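Local coordinates for cellobiose 2-epimerase (Caldibacillus thermoamylovorans, PDB 5ZHB), which catalyses the epimerisation of cellobiose at C2 of its reducing-end glucose, converting that unit to mannose, at residues T14-F19 with G349-W354; L212-Y217 with R267-M272. All coordinates share one frame; numbering follows the deposited sequence.

Interaction 1 of 2, residues T14-F19 with G349-W354; sequences THILPF and GGEWYW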
loop_
_atom_site.group_PDB
_atom_site.type_symbol
_atom_site.label_atom_id
_atom_site.label_comp_id
_atom_site.label_asym_id
_atom_site.label_seq_id
_atom_site.Cartn_x
_atom_site.Cartn_y
_atom_site.Cartn_z
ATOM N N THR A 14 9.945 5.828 -17.989
ATOM C CA THR A 14 10.533 5.074 -19.092
ATOM C C THR A 14 10.538 3.567 -18.833
ATOM O O THR A 14 10.775 2.824 -19.774
ATOM C CB THR A 14 11.939 5.560 -19.470
ATOM O OG1 THR A 14 12.881 5.124 -18.503
ATOM C CG2 THR A 14 12.021 7.063 -19.672
ATOM N N HIS A 15 10.319 3.099 -17.581
ATOM C CA HIS A 15 10.450 1.676 -17.285
ATOM C C HIS A 15 9.153 1.184 -16.631
ATOM O O HIS A 15 8.507 0.284 -17.170
ATOM C CB HIS A 15 11.740 1.419 -16.498
ATOM C CG HIS A 15 12.092 -0.014 -16.282
ATOM N ND1 HIS A 15 12.020 -0.970 -17.273
ATOM C CD2 HIS A 15 12.568 -0.636 -15.201
ATOM C CE1 HIS A 15 12.417 -2.133 -16.769
ATOM N NE2 HIS A 15 12.764 -1.937 -15.510
ATOM N N ILE A 16 8.758 1.790 -15.497
ATOM C CA ILE A 16 7.671 1.252 -14.676
ATOM C C ILE A 16 6.340 1.376 -15.404
ATOM O O ILE A 16 5.655 0.382 -15.636
ATOM C CB ILE A 16 7.584 1.922 -13.284
ATOM C CG1 ILE A 16 8.862 1.712 -12.481
ATOM C CG2 ILE A 16 6.357 1.380 -12.559
ATOM C CD1 ILE A 16 8.930 2.472 -11.164
ATOM N N LEU A 17 5.919 2.600 -15.685
ATOM C CA LEU A 17 4.596 2.801 -16.245
ATOM C C LEU A 17 4.433 2.173 -17.639
ATOM O O LEU A 17 3.397 1.578 -17.894
ATOM C CB LEU A 17 4.250 4.279 -16.215
ATOM C CG LEU A 17 4.226 4.893 -14.813
ATOM C CD1 LEU A 17 3.979 6.371 -14.865
ATOM C CD2 LEU A 17 3.177 4.215 -13.951
ATOM N N PRO A 18 5.392 2.246 -18.581
ATOM C CA PRO A 18 5.280 1.472 -19.833
ATOM C C PRO A 18 5.109 -0.033 -19.641
ATOM O O PRO A 18 4.393 -0.679 -20.399
ATOM C CB PRO A 18 6.576 1.812 -20.615
ATOM C CG PRO A 18 7.010 3.142 -20.049
ATOM C CD PRO A 18 6.562 3.143 -18.572
ATOM N N PHE A 19 5.763 -0.630 -18.628
ATOM C CA PHE A 19 5.609 -2.059 -18.404
ATOM C C PHE A 19 4.147 -2.400 -18.077
ATOM O O PHE A 19 3.568 -3.314 -18.666
ATOM C CB PHE A 19 6.529 -2.529 -17.275
ATOM C CG PHE A 19 6.182 -3.907 -16.725
ATOM C CD1 PHE A 19 5.273 -4.060 -15.683
ATOM C CD2 PHE A 19 6.805 -5.037 -17.232
ATOM C CE1 PHE A 19 4.977 -5.317 -15.193
ATOM C CE2 PHE A 19 6.515 -6.286 -16.748
ATOM C CZ PHE A 19 5.633 -6.432 -15.695
ATOM N N GLY A 349 11.386 -6.559 -21.218
ATOM C CA GLY A 349 10.146 -7.159 -20.779
ATOM C C GLY A 349 9.945 -7.051 -19.268
ATOM O O GLY A 349 8.870 -7.395 -18.795
ATOM N N GLY A 350 10.996 -6.648 -18.535
ATOM C CA GLY A 350 10.996 -6.678 -17.076
ATOM C C GLY A 350 10.563 -5.367 -16.424
ATOM O O GLY A 350 10.261 -4.360 -17.082
ATOM N N GLU A 351 10.499 -5.390 -15.078
ATOM C CA GLU A 351 10.150 -4.198 -14.316
ATOM C C GLU A 351 11.070 -4.179 -13.100
ATOM O O GLU A 351 12.287 -4.078 -13.240
ATOM C CB GLU A 351 8.636 -4.270 -14.073
ATOM C CG GLU A 351 8.004 -3.068 -13.384
ATOM C CD GLU A 351 7.495 -3.243 -11.945
ATOM O OE1 GLU A 351 6.738 -2.364 -11.512
ATOM O OE2 GLU A 351 7.884 -4.197 -11.262
ATOM N N TRP A 352 10.488 -4.457 -11.930
ATOM C CA TRP A 352 11.261 -4.702 -10.726
ATOM C C TRP A 352 11.069 -6.155 -10.297
ATOM O O TRP A 352 9.997 -6.751 -10.380
ATOM C CB TRP A 352 10.832 -3.736 -9.600
ATOM C CG TRP A 352 11.113 -2.266 -9.819
ATOM C CD1 TRP A 352 11.201 -1.557 -10.976
ATOM C CD2 TRP A 352 11.369 -1.307 -8.764
ATOM N NE1 TRP A 352 11.489 -0.239 -10.727
ATOM C CE2 TRP A 352 11.600 -0.058 -9.370
ATOM C CE3 TRP A 352 11.448 -1.404 -7.373
ATOM C CZ2 TRP A 352 11.878 1.089 -8.631
ATOM C CZ3 TRP A 352 11.726 -0.269 -6.645
ATOM C CH2 TRP A 352 11.966 0.948 -7.260
ATOM N N TYR A 353 12.122 -6.731 -9.741
ATOM C CA TYR A 353 11.968 -8.022 -9.098
ATOM C C TYR A 353 11.163 -7.903 -7.804
ATOM O O TYR A 353 11.143 -6.857 -7.159
ATOM C CB TYR A 353 13.335 -8.578 -8.746
ATOM C CG TYR A 353 14.272 -8.769 -9.917
ATOM C CD1 TYR A 353 13.963 -9.639 -10.963
ATOM C CD2 TYR A 353 15.531 -8.176 -9.899
ATOM C CE1 TYR A 353 14.850 -9.817 -12.020
ATOM C CE2 TYR A 353 16.427 -8.365 -10.934
ATOM C CZ TYR A 353 16.100 -9.215 -11.970
ATOM O OH TYR A 353 17.025 -9.385 -12.944
ATOM N N TRP A 354 10.491 -8.994 -7.446
ATOM C CA TRP A 354 9.748 -9.072 -6.209
ATOM C C TRP A 354 10.704 -8.863 -5.037
ATOM O O TRP A 354 10.445 -8.082 -4.120
ATOM C CB TRP A 354 9.067 -10.445 -6.123
ATOM C CG TRP A 354 8.223 -10.617 -4.884
ATOM C CD1 TRP A 354 8.692 -10.720 -3.601
ATOM C CD2 TRP A 354 6.797 -10.756 -4.791
ATOM N NE1 TRP A 354 7.661 -10.847 -2.716
ATOM C CE2 TRP A 354 6.489 -10.916 -3.418
ATOM C CE3 TRP A 354 5.763 -10.798 -5.724
ATOM C CZ2 TRP A 354 5.189 -11.099 -2.960
ATOM C CZ3 TRP A 354 4.481 -11.021 -5.277
ATOM C CH2 TRP A 354 4.199 -11.177 -3.914
#
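Ile16 and Glu351 bring the two backbones closest, 6.0 Å between their CA atoms, where one helical turn of 14-19 faces the irregular chain of 349-354. The CB of Glu351 lies over the centre of the Phe19 ring, a CH-pi contact with CB 3.6 Å from the ring centroid. At the rim of that ring, near its plane, Phe19 CE2 is 3.3 Å from Gly349 O. His15 CG is anti to the backbone N (chi1 -172°), and the ring beyond it meets the loop. Its NE2 gives a bent hydrogen bond to Glu351 O at 3.2 Å, the donor lying above the carbonyl plane. His15 CE1 sits 3.1 Å from Gly350 O. The fold is the (alpha/alpha)6 barrel of the GlcNAc 2-epimerase family. Here its first helix, 2-21, meets the loop that follows helix 326-343, and helix 375-387 touches both Ile16 and Trp352. Ile16 CG1 reaches the indole at Trp352 NE1, 3.7 Å away. That N-H bonds to Glu11. The Glu351 carboxylate is held by four partners: OE2 takes the Trp352 backbone N at 2.7 Å and a salt bridge from Lys372, while OE1 accepts from Trp20 and Asn377.

Interaction 2 of 2, residues L212-Y217 with R267-M272; sequences LIDLFY and RKYTQM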
loop_
_atom_site.group_PDB
_atom_site.type_symbol
_atom_site.label_atom_id
_atom_site.label_comp_id
_atom_site.label_asym_id
_atom_site.label_seq_id
_atom_site.Cartn_x
_atom_site.Cartn_y
_atom_site.Cartn_z
ATOM N N LEU A 212 -8.101 6.432 14.335
ATOM C CA LEU A 212 -7.050 5.539 13.815
ATOM C C LEU A 212 -5.654 5.943 14.288
ATOM O O LEU A 212 -4.821 5.091 14.659
ATOM C CB LEU A 212 -7.169 5.512 12.287
ATOM C CG LEU A 212 -8.264 4.561 11.761
ATOM C CD1 LEU A 212 -8.794 4.929 10.427
ATOM C CD2 LEU A 212 -7.746 3.134 11.691
ATOM N N ILE A 213 -5.396 7.240 14.299
ATOM C CA ILE A 213 -4.083 7.721 14.714
ATOM C C ILE A 213 -3.831 7.355 16.166
ATOM O O ILE A 213 -2.767 6.853 16.536
ATOM C CB ILE A 213 -3.933 9.225 14.439
ATOM C CG1 ILE A 213 -3.882 9.480 12.957
ATOM C CG2 ILE A 213 -2.675 9.775 15.149
ATOM C CD1 ILE A 213 -4.249 10.895 12.559
ATOM N N ASP A 214 -4.860 7.517 16.992
ATOM C CA ASP A 214 -4.740 7.229 18.416
ATOM C C ASP A 214 -4.581 5.733 18.667
ATOM O O ASP A 214 -3.753 5.325 19.490
ATOM C CB ASP A 214 -5.867 7.911 19.169
ATOM C CG ASP A 214 -5.536 8.086 20.640
ATOM O OD1 ASP A 214 -4.555 8.814 20.930
ATOM O OD2 ASP A 214 -6.150 7.378 21.443
ATOM N N LEU A 215 -5.310 4.897 17.893
ATOM C CA LEU A 215 -5.094 3.464 17.948
ATOM C C LEU A 215 -3.645 3.122 17.589
ATOM O O LEU A 215 -3.026 2.270 18.224
ATOM C CB LEU A 215 -6.078 2.749 17.021
ATOM C CG LEU A 215 -7.552 2.687 17.444
ATOM C CD1 LEU A 215 -8.397 2.187 16.297
ATOM C CD2 LEU A 215 -7.709 1.780 18.619
ATOM N N PHE A 216 -3.109 3.741 16.538
ATOM C CA PHE A 216 -1.707 3.509 16.208
ATOM C C PHE A 216 -0.818 3.890 17.392
ATOM O O PHE A 216 0.043 3.099 17.790
ATOM C CB PHE A 216 -1.247 4.238 14.945
ATOM C CG PHE A 216 -1.396 3.332 13.729
ATOM C CD1 PHE A 216 -0.427 2.375 13.441
ATOM C CD2 PHE A 216 -2.551 3.371 12.966
ATOM C CE1 PHE A 216 -0.583 1.517 12.365
ATOM C CE2 PHE A 216 -2.703 2.515 11.886
ATOM C CZ PHE A 216 -1.731 1.582 11.599
ATOM N N TYR A 217 -1.057 5.076 17.934
ATOM C CA TYR A 217 -0.198 5.609 18.996
ATOM C C TYR A 217 -0.272 4.732 20.254
ATOM O O TYR A 217 0.764 4.255 20.725
ATOM C CB TYR A 217 -0.518 7.067 19.313
ATOM C CG TYR A 217 0.386 7.550 20.441
ATOM C CD1 TYR A 217 1.714 7.907 20.196
ATOM C CD2 TYR A 217 -0.067 7.589 21.758
ATOM C CE1 TYR A 217 2.560 8.300 21.225
ATOM C CE2 TYR A 217 0.766 7.992 22.789
ATOM C CZ TYR A 217 2.073 8.356 22.521
ATOM O OH TYR A 217 2.884 8.760 23.529
ATOM N N ARG A 267 1.619 16.523 19.708
ATOM C CA ARG A 267 3.058 16.364 19.669
ATOM C C ARG A 267 3.458 14.906 19.824
ATOM O O ARG A 267 4.512 14.518 19.344
ATOM C CB ARG A 267 3.736 17.175 20.788
ATOM C CG ARG A 267 3.614 18.688 20.639
ATOM C CD ARG A 267 4.121 19.195 19.299
ATOM N NE ARG A 267 5.453 18.627 19.084
ATOM C CZ ARG A 267 6.121 18.549 17.938
ATOM N NH1 ARG A 267 5.697 19.162 16.844
ATOM N NH2 ARG A 267 7.243 17.856 17.917
ATOM N N LYS A 268 2.680 14.090 20.533
ATOM C CA LYS A 268 3.097 12.708 20.698
ATOM C C LYS A 268 3.058 11.938 19.357
ATOM O O LYS A 268 3.817 10.995 19.156
ATOM C CB LYS A 268 2.328 12.054 21.845
ATOM C CG LYS A 268 0.819 12.013 21.790
ATOM C CD LYS A 268 0.243 11.813 23.192
ATOM C CE LYS A 268 -1.150 11.268 23.250
ATOM N NZ LYS A 268 -2.148 12.280 22.910
ATOM N N TYR A 269 2.186 12.353 18.450
ATOM C CA TYR A 269 1.979 11.694 17.169
ATOM C C TYR A 269 3.124 12.071 16.231
ATOM O O TYR A 269 3.740 11.187 15.627
ATOM C CB TYR A 269 0.631 12.098 16.562
ATOM C CG TYR A 269 -0.594 11.728 17.391
ATOM C CD1 TYR A 269 -0.572 10.651 18.262
ATOM C CD2 TYR A 269 -1.783 12.436 17.269
ATOM C CE1 TYR A 269 -1.684 10.300 19.009
ATOM C CE2 TYR A 269 -2.907 12.101 18.012
ATOM C CZ TYR A 269 -2.847 11.033 18.891
ATOM O OH TYR A 269 -3.905 10.646 19.655
ATOM N N THR A 270 3.406 13.383 16.144
ATOM C CA THR A 270 4.600 13.873 15.458
ATOM C C THR A 270 5.855 13.156 15.955
ATOM O O THR A 270 6.666 12.660 15.164
ATOM C CB THR A 270 4.660 15.398 15.596
ATOM O OG1 THR A 270 3.685 15.885 14.682
ATOM C CG2 THR A 270 5.985 15.985 15.148
ATOM N N GLN A 271 6.026 13.053 17.278
ATOM C CA GLN A 271 7.200 12.390 17.817
ATOM C C GLN A 271 7.205 10.903 17.446
ATOM O O GLN A 271 8.256 10.319 17.221
ATOM C CB GLN A 271 7.307 12.509 19.340
ATOM C CG GLN A 271 8.708 12.183 19.844
ATOM C CD GLN A 271 9.716 13.141 19.252
ATOM O OE1 GLN A 271 9.530 14.361 19.317
ATOM N NE2 GLN A 271 10.752 12.607 18.621
ATOM N N MET A 272 6.025 10.268 17.408
ATOM C CA MET A 272 5.949 8.884 16.969
ATOM C C MET A 272 6.481 8.766 15.532
ATOM O O MET A 272 7.289 7.899 15.269
ATOM C CB MET A 272 4.527 8.308 17.085
ATOM C CG MET A 272 4.370 6.929 16.446
ATOM S SD MET A 272 2.680 6.315 16.635
ATOM C CE MET A 272 1.755 7.568 15.754
#
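The ring of Tyr269 carries Ile213 CG2 over the centre of one face, 3.5 Å from the centroid, while Asp214 OD1 and Tyr217 CG lie in plane at its edge. The CD1/CE1 edge of Tyr269 is turned toward the face of Tyr217 in an offset edge-to-face pair, with centroids 5.6 Å apart and planes at 67°. Lys268 CG covers one face of Tyr217, off-centre, in a CH-pi contact. The Lys268 and Tyr217 side chains cross at about a right angle, and Lys268 CE reaches Tyr217 CE2 at 3.8 Å. Met272 SD makes a Met-aromatic contact at the edge of Tyr217, 4.0 Å from CD1. Tyr217 CG is anti to its backbone N (chi1 179°), on a residue whose CB already points toward 267-272. The axes of segments 212-217 and 267-272 run at 62° to each other, and Ile213 and Tyr269 also rest on helix 245-262 of the barrel wall. An alanine at Tyr217 would probably leave the Lys268 methylenes and the Tyr269 edge without the ring they pack on, and open a gap beside Met272. Tyr269 OH donates to Asp214 OD1, but the 2.3 Å between them is doubtfully short. Lys268 NZ stays 4.7 Å from Asp214 OD1, and Glu218 brings a like charge close to OD2. The lysine would probably stabilise the carboxylate; Glu218 would oppose it and may raise the proton affinity of one acid.

In the fold
Interactions 1 and 2 lie on opposite sides of the chain's centre, with their own centres 36 Å apart. Their nearest atoms are about 21 Å apart. Along the chain, 212-217 and 267-272 are nested inside the long loop that interaction 1 closes. Interaction 1 spans some 330 residues and ties the first helix to a loop ahead of the final helix 375-387. Interaction 2 joins segments of two helices, 50 residues apart at their closest ends. The first is a buried contact; the second is partly buried and purely helical. In this family the active site is expected in the central cavity of the barrel. The centres of interactions 1 and 2 lie 18 and 20 Å from the chain's centre.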